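Side-chain contacts in dihydrodipicolinate synthase (Bacteroides thetaiotaomicron, PDB 4XKY), which probably catalyses a Schiff-base aldolase reaction of pyruvate, acting as a dihydrodipicolinate synthase or N-acetylneuraminate lyase: residues A[33-38]-A[72-77]; A[37-42]-A[218-223]; A[195-200]-A[224-229]. All blocks are in the same frame, centred on the assembly; numbering follows the deposited sequence.

Contact 1. Residues A[33-38]-A[72-77]; sequences HLIAGG and GRLPVL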
# COMPACT_ATOMS: atom_id res chain seq x y z
N HIS A 33 -34.16 -21.11 -4.42
CA HIS A 33 -34.55 -19.73 -4.05
C HIS A 33 -34.04 -18.73 -5.10
O HIS A 33 -34.75 -17.80 -5.48
CB HIS A 33 -33.98 -19.47 -2.65
CG HIS A 33 -34.02 -18.05 -2.19
ND1 HIS A 33 -35.18 -17.40 -1.83
CD2 HIS A 33 -33.01 -17.19 -1.89
CE1 HIS A 33 -34.89 -16.19 -1.38
NE2 HIS A 33 -33.58 -16.04 -1.40
N LEU A 34 -32.82 -18.93 -5.60
CA LEU A 34 -32.29 -18.03 -6.61
C LEU A 34 -33.00 -18.19 -7.95
O LEU A 34 -33.34 -17.19 -8.60
CB LEU A 34 -30.78 -18.22 -6.78
CG LEU A 34 -29.98 -17.86 -5.53
CD1 LEU A 34 -28.53 -18.25 -5.73
CD2 LEU A 34 -30.05 -16.39 -5.21
N ILE A 35 -33.25 -19.43 -8.34
CA ILE A 35 -33.90 -19.69 -9.63
C ILE A 35 -35.29 -19.08 -9.65
O ILE A 35 -35.63 -18.33 -10.57
CB ILE A 35 -33.98 -21.19 -9.93
CG1 ILE A 35 -32.58 -21.70 -10.25
CG2 ILE A 35 -34.92 -21.45 -11.10
CD1 ILE A 35 -32.45 -23.20 -10.39
N ALA A 36 -36.09 -19.37 -8.63
CA ALA A 36 -37.44 -18.83 -8.51
C ALA A 36 -37.41 -17.32 -8.42
O ALA A 36 -38.37 -16.65 -8.76
CB ALA A 36 -38.16 -19.41 -7.29
N GLY A 37 -36.29 -16.78 -7.94
CA GLY A 37 -36.16 -15.34 -7.79
C GLY A 37 -35.81 -14.60 -9.06
O GLY A 37 -35.70 -13.37 -9.04
N GLY A 38 -35.60 -15.34 -10.15
CA GLY A 38 -35.39 -14.74 -11.45
C GLY A 38 -33.95 -14.42 -11.82
O GLY A 38 -33.72 -13.71 -12.79
N GLY A 72 -29.09 -27.93 -15.43
CA GLY A 72 -29.18 -27.19 -16.71
C GLY A 72 -30.15 -26.02 -16.81
O GLY A 72 -30.19 -25.34 -17.84
N ARG A 73 -30.92 -25.74 -15.75
CA ARG A 73 -31.90 -24.64 -15.79
C ARG A 73 -31.32 -23.23 -15.94
O ARG A 73 -32.04 -22.31 -16.31
CB ARG A 73 -32.76 -24.66 -14.53
CG ARG A 73 -33.67 -25.87 -14.42
CD ARG A 73 -34.36 -25.91 -13.07
NE ARG A 73 -33.50 -26.35 -11.97
CZ ARG A 73 -33.84 -26.31 -10.67
NH1 ARG A 73 -35.03 -25.85 -10.29
NH2 ARG A 73 -33.02 -26.74 -9.75
N LEU A 74 -30.03 -23.09 -15.64
CA LEU A 74 -29.35 -21.80 -15.59
C LEU A 74 -27.85 -21.99 -15.85
O LEU A 74 -27.30 -22.95 -15.39
CB LEU A 74 -29.48 -21.27 -14.15
CG LEU A 74 -29.82 -19.81 -13.92
CD1 LEU A 74 -30.93 -19.42 -14.87
CD2 LEU A 74 -30.25 -19.61 -12.49
N PRO A 75 -27.19 -21.07 -16.56
CA PRO A 75 -25.74 -21.19 -16.67
C PRO A 75 -25.03 -21.21 -15.29
O PRO A 75 -25.37 -20.43 -14.39
CB PRO A 75 -25.32 -19.94 -17.46
CG PRO A 75 -26.57 -19.42 -18.08
CD PRO A 75 -27.72 -19.89 -17.26
N VAL A 76 -24.08 -22.12 -15.15
CA VAL A 76 -23.17 -22.15 -14.03
C VAL A 76 -21.75 -21.68 -14.40
O VAL A 76 -21.10 -22.22 -15.29
CB VAL A 76 -23.13 -23.55 -13.42
CG1 VAL A 76 -22.23 -23.55 -12.20
CG2 VAL A 76 -24.54 -23.98 -13.03
N LEU A 77 -21.31 -20.65 -13.69
CA LEU A 77 -19.95 -20.11 -13.79
C LEU A 77 -19.15 -20.53 -12.58
O LEU A 77 -19.62 -20.41 -11.46
CB LEU A 77 -19.99 -18.57 -13.83
CG LEU A 77 -20.27 -17.88 -15.17
CD1 LEU A 77 -21.58 -18.35 -15.75
CD2 LEU A 77 -20.28 -16.36 -15.05

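Contact 2. Residues A[37-42]-A[218-223]; sequences GGVHAL and LYVSLY. With ACT (acetate ion), chain E.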
# COMPACT_ATOMS: atom_id res chain seq x y z
N GLY A 37 -36.29 -16.78 -7.94
CA GLY A 37 -36.16 -15.34 -7.79
C GLY A 37 -35.81 -14.60 -9.06
O GLY A 37 -35.70 -13.37 -9.04
N GLY A 38 -35.60 -15.34 -10.15
CA GLY A 38 -35.39 -14.74 -11.45
C GLY A 38 -33.95 -14.42 -11.82
O GLY A 38 -33.72 -13.71 -12.79
N VAL A 39 -32.95 -14.93 -11.09
CA VAL A 39 -31.57 -14.62 -11.45
C VAL A 39 -31.21 -15.30 -12.79
O VAL A 39 -31.88 -16.23 -13.24
CB VAL A 39 -30.53 -14.96 -10.35
CG1 VAL A 39 -30.91 -14.35 -9.00
CG2 VAL A 39 -30.31 -16.46 -10.23
N HIS A 40 -30.13 -14.85 -13.42
CA HIS A 40 -29.78 -15.34 -14.76
C HIS A 40 -28.63 -16.31 -14.80
O HIS A 40 -28.43 -16.94 -15.81
CB HIS A 40 -29.53 -14.17 -15.71
CG HIS A 40 -30.63 -13.17 -15.70
ND1 HIS A 40 -31.49 -12.99 -16.76
CD2 HIS A 40 -31.06 -12.34 -14.72
CE1 HIS A 40 -32.39 -12.07 -16.44
NE2 HIS A 40 -32.15 -11.66 -15.21
N ALA A 41 -27.89 -16.45 -13.72
CA ALA A 41 -26.83 -17.44 -13.66
C ALA A 41 -26.42 -17.61 -12.24
O ALA A 41 -26.83 -16.85 -11.38
CB ALA A 41 -25.64 -17.00 -14.51
N LEU A 42 -25.62 -18.64 -11.99
CA LEU A 42 -25.03 -18.93 -10.69
C LEU A 42 -23.52 -18.90 -10.81
O LEU A 42 -22.95 -19.54 -11.71
CB LEU A 42 -25.43 -20.33 -10.24
CG LEU A 42 -26.92 -20.66 -10.33
CD1 LEU A 42 -27.14 -22.10 -9.90
CD2 LEU A 42 -27.74 -19.74 -9.45
N LEU A 218 -35.39 -8.43 -5.37
CA LEU A 218 -35.02 -7.03 -5.22
C LEU A 218 -33.92 -6.68 -6.22
O LEU A 218 -33.99 -5.64 -6.87
CB LEU A 218 -34.56 -6.73 -3.80
CG LEU A 218 -33.73 -5.45 -3.63
CD1 LEU A 218 -34.56 -4.21 -3.88
CD2 LEU A 218 -33.15 -5.38 -2.22
N TYR A 219 -32.89 -7.52 -6.35
CA TYR A 219 -31.77 -7.13 -7.20
C TYR A 219 -32.14 -7.24 -8.68
O TYR A 219 -31.68 -6.44 -9.50
CB TYR A 219 -30.53 -7.94 -6.87
CG TYR A 219 -30.01 -7.58 -5.52
CD1 TYR A 219 -29.04 -6.61 -5.36
CD2 TYR A 219 -30.54 -8.16 -4.40
CE1 TYR A 219 -28.59 -6.25 -4.11
CE2 TYR A 219 -30.10 -7.80 -3.14
CZ TYR A 219 -29.12 -6.85 -3.00
OH TYR A 219 -28.67 -6.50 -1.75
N VAL A 220 -32.94 -8.24 -9.02
CA VAL A 220 -33.45 -8.39 -10.39
C VAL A 220 -34.32 -7.20 -10.76
O VAL A 220 -34.19 -6.66 -11.87
CB VAL A 220 -34.24 -9.70 -10.55
CG1 VAL A 220 -35.00 -9.73 -11.87
CG2 VAL A 220 -33.26 -10.87 -10.50
N SER A 221 -35.18 -6.78 -9.83
CA SER A 221 -36.00 -5.59 -10.04
C SER A 221 -35.18 -4.33 -10.23
O SER A 221 -35.51 -3.51 -11.08
CB SER A 221 -36.99 -5.36 -8.89
OG SER A 221 -37.94 -6.39 -8.86
N LEU A 222 -34.12 -4.17 -9.45
CA LEU A 222 -33.28 -3.00 -9.60
C LEU A 222 -32.51 -3.04 -10.93
O LEU A 222 -32.40 -2.02 -11.63
CB LEU A 222 -32.34 -2.83 -8.41
CG LEU A 222 -31.34 -1.67 -8.41
CD1 LEU A 222 -31.90 -0.32 -8.83
CD2 LEU A 222 -30.77 -1.58 -7.01
N TYR A 223 -32.02 -4.23 -11.29
CA TYR A 223 -31.34 -4.39 -12.57
C TYR A 223 -32.22 -3.93 -13.76
O TYR A 223 -31.75 -3.21 -14.66
CB TYR A 223 -30.89 -5.84 -12.80
CG TYR A 223 -30.50 -6.09 -14.24
CD1 TYR A 223 -29.26 -5.66 -14.73
CD2 TYR A 223 -31.38 -6.71 -15.14
CE1 TYR A 223 -28.90 -5.86 -16.06
CE2 TYR A 223 -31.03 -6.92 -16.47
CZ TYR A 223 -29.80 -6.48 -16.93
OH TYR A 223 -29.43 -6.68 -18.26
C ACT E . -36.76 -11.32 -2.53
O ACT E . -36.27 -12.31 -3.14
OXT ACT E . -36.43 -10.15 -2.81
CH3 ACT E . -37.76 -11.51 -1.42

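Contact 3. Residues A[195-200]-A[224-229]; sequences IMAESV and NAAKNA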
# COMPACT_ATOMS: atom_id res chain seq x y z
N ILE A 195 -23.13 -0.30 -6.54
CA ILE A 195 -22.94 0.47 -7.77
C ILE A 195 -23.45 -0.26 -9.02
O ILE A 195 -23.10 0.11 -10.15
CB ILE A 195 -21.46 0.81 -7.98
CG1 ILE A 195 -20.59 -0.46 -7.96
CG2 ILE A 195 -21.02 1.81 -6.94
CD1 ILE A 195 -19.17 -0.25 -8.47
N MET A 196 -24.26 -1.29 -8.81
CA MET A 196 -24.85 -2.04 -9.92
C MET A 196 -25.78 -1.16 -10.71
O MET A 196 -25.74 -1.14 -11.94
CB MET A 196 -25.61 -3.26 -9.40
CG MET A 196 -26.23 -4.15 -10.47
SD MET A 196 -27.98 -3.77 -10.80
CE MET A 196 -28.79 -4.29 -9.29
N ALA A 197 -26.67 -0.45 -10.01
CA ALA A 197 -27.67 0.37 -10.67
C ALA A 197 -27.00 1.44 -11.52
O ALA A 197 -27.38 1.66 -12.67
CB ALA A 197 -28.61 1.01 -9.67
N GLU A 198 -25.98 2.10 -10.98
CA GLU A 198 -25.40 3.19 -11.74
C GLU A 198 -24.59 2.64 -12.92
O GLU A 198 -24.58 3.23 -14.00
CB GLU A 198 -24.60 4.12 -10.84
CG GLU A 198 -23.20 3.66 -10.50
CD GLU A 198 -22.61 4.49 -9.39
OE1 GLU A 198 -21.56 5.14 -9.61
OE2 GLU A 198 -23.23 4.52 -8.30
N SER A 199 -23.94 1.49 -12.74
CA SER A 199 -23.15 0.90 -13.81
C SER A 199 -24.09 0.39 -14.90
O SER A 199 -23.81 0.58 -16.08
CB SER A 199 -22.28 -0.24 -13.30
OG SER A 199 -21.52 0.17 -12.17
N VAL A 200 -25.21 -0.22 -14.52
CA VAL A 200 -26.14 -0.73 -15.53
C VAL A 200 -26.77 0.42 -16.31
O VAL A 200 -26.91 0.35 -17.53
CB VAL A 200 -27.22 -1.66 -14.93
CG1 VAL A 200 -28.29 -2.01 -15.96
CG2 VAL A 200 -26.58 -2.95 -14.46
N ASN A 224 -33.48 -4.38 -13.75
CA ASN A 224 -34.46 -4.06 -14.80
C ASN A 224 -34.86 -2.58 -14.86
O ASN A 224 -35.00 -2.00 -15.94
CB ASN A 224 -35.71 -4.95 -14.62
CG ASN A 224 -35.47 -6.38 -15.06
OD1 ASN A 224 -34.88 -6.61 -16.11
ND2 ASN A 224 -35.92 -7.35 -14.29
N ALA A 225 -35.03 -1.97 -13.68
CA ALA A 225 -35.26 -0.54 -13.55
C ALA A 225 -34.05 0.26 -14.05
O ALA A 225 -34.23 1.32 -14.65
CB ALA A 225 -35.56 -0.17 -12.11
N ALA A 226 -32.82 -0.22 -13.80
CA ALA A 226 -31.62 0.51 -14.30
C ALA A 226 -31.51 0.36 -15.81
O ALA A 226 -31.19 1.31 -16.54
CB ALA A 226 -30.34 0.03 -13.62
N LYS A 227 -31.84 -0.85 -16.28
CA LYS A 227 -31.79 -1.21 -17.69
C LYS A 227 -32.68 -0.34 -18.52
O LYS A 227 -32.30 0.09 -19.61
CB LYS A 227 -32.25 -2.64 -17.90
CG LYS A 227 -31.86 -3.15 -19.26
CD LYS A 227 -32.37 -4.55 -19.51
CE LYS A 227 -32.04 -4.96 -20.93
NZ LYS A 227 -32.85 -6.13 -21.36
N ASN A 228 -33.88 -0.13 -18.02
CA ASN A 228 -34.89 0.63 -18.71
C ASN A 228 -34.92 2.08 -18.28
O ASN A 228 -35.78 2.83 -18.70
CB ASN A 228 -36.24 -0.01 -18.45
CG ASN A 228 -36.28 -1.45 -18.91
OD1 ASN A 228 -35.92 -1.75 -20.05
ND2 ASN A 228 -36.70 -2.35 -18.04
N ALA A 229 -33.99 2.48 -17.42
CA ALA A 229 -33.94 3.86 -16.95
C ALA A 229 -35.28 4.30 -16.33
O ALA A 229 -35.71 5.44 -16.50
CB ALA A 229 -33.52 4.79 -18.09

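Contact 1. Residues A[33-38]-A[72-77]
On the outside of the (beta/alpha)8 barrel, Ile-35 in the last turn of helix 24-36 meets Arg-73 and Leu-74, which sit in the turn leading into strand 76-79. The CA atoms of Ile-35 and Leu-74 are 7.8 Å apart, and the contact between them is made by side chains. Ile-35 carries CG1 anti to its carbonyl carbon (chi1 -72°) and then runs extended, which puts its terminal methyl over the flat end of the arginine: CD1 lies 3.4 Å from Arg-73 CZ, above the centre of one guanidinium face, with the two side chains crossing at about a right angle. One carbon further back, Ile-35 CG1 touches Leu-74 CD2 at 3.8 Å, the two chains passing in opposite directions. The C-terminal end of helix 24-36 is thereby tied to the turn between helix 56-70 and strand 76-79 of the TIM barrel, and Leu-74 also rests on Leu-42 of strand 42-44. What holds the guanidinium flat under the methyl is polar and lies next door: a bend at chi3 (-77°) turns the group so that NE and NH2 bond the carbonyl oxygens of Ala-70 and Ile-69 at the end of helix 56-70, while NH2 also makes a salt bridge to Glu-32. Just past Ile-35, helix 24-36 finishes in a Schellman motif, in which Gly-38 has positive phi and its N donates to Ile-35 O at 3.0 Å.

Contact 2. Residues A[37-42]-A[218-223]
A bound acetate, probably from the crystallisation liquor, accepts the N-H of Leu-218 at the start of helix 216-227: Leu-218 N to acetate OXT is 3.3 Å, with an N-H...O angle of 147°, and Glu-217 N donates to the same ion. A short way along the helix, Val-220 makes the direct contact with the loop that joins helix 24-36 to strand 42-44. Its CG1 stands anti to the backbone N (chi1 169°), leaving CG2 beside that N and pointed into the bend of the loop. There the methyl meets two successive carbonyl oxygens, Gly-38 O at 3.7 Å and Gly-37 O at 3.8 Å. Val-39 N follows at 4.1 Å from Val-220 CG2, and the valine methyls themselves come no nearer than 4.5 Å, from Val-39 CG1 to Val-220 CG2. It is the turn of the chain at Gly-38 that brings these backbone atoms forward. Both valines also pack on Ile-8 of strand 7-8, as do Tyr-219 and Tyr-223, so Ile-8 touches side chains of both segments. The chemistry is divided: a single methyl against a polar backbone bend gives plain van der Waals contact between loop and helix, whereas the anion sits where the start of a helix, with its backbone N-H groups pointing outwards, would be expected to stabilise negative charge.

Contact 3. Residues A[195-200]-A[224-229]
Ala-226 points its CB toward helix 196-201 and lands between Ala-197 and Val-200, one turn apart on that helix. Its methyl is 3.5 Å from Ala-197 O and 3.7 Å from Val-200 CG1. The Ala-197 methyl is turned aside rather than head-on, and CB to CB between the two alanines is 4.4 Å. Val-200 comes from its own helix toward the other: with CG1 anti to the backbone N (chi1 172°), that methyl reaches past Ala-226 CB to Lys-227 N, at 3.7 Å. Lys-227 contributes that N and, more distantly, its CB; its extended chain leads away. The two helices lie side by side outside the barrel, after strands 187-190 and 206-207. On the opposite side of helix 196-201, Ser-199 turns back to Ile-195, the N-cap residue. Ser-199 OG donates to Ile-195 O at 2.6 Å, and Ser-199 N reaches the same oxygen from the other face of its carbonyl plane. Glu-198, also facing away, lies near an acidic side chain of a neighbouring subunit. Between the helices the contact is van der Waals, methyls against methyls and backbone, and the small alanines let the CA atoms of Ala-197 and Ala-226 approach to 5.4 Å.

In the fold
The three contacts run in a chain around one side of the barrel. Contacts 1 and 2 share Gly-37 and Gly-38, their centres 9 Å apart, and are also joined through the sheet, where Leu-77 N to Leu-42 O (2.8 Å) and Pro-75 O to Leu-42 N (3.0 Å) are probable hydrogen bonds. Contacts 2 and 3 both use helix 216-227; their centres are 12 Å apart, and Met-196 CE packs on Tyr-219 O at 3.6 Å. Contacts 1 and 3 do not touch, with centres 21 Å apart. The side chains of Val-39 and Val-200 are each about 10 Å from that of Val-208, a residue predicted to bind pyruvate.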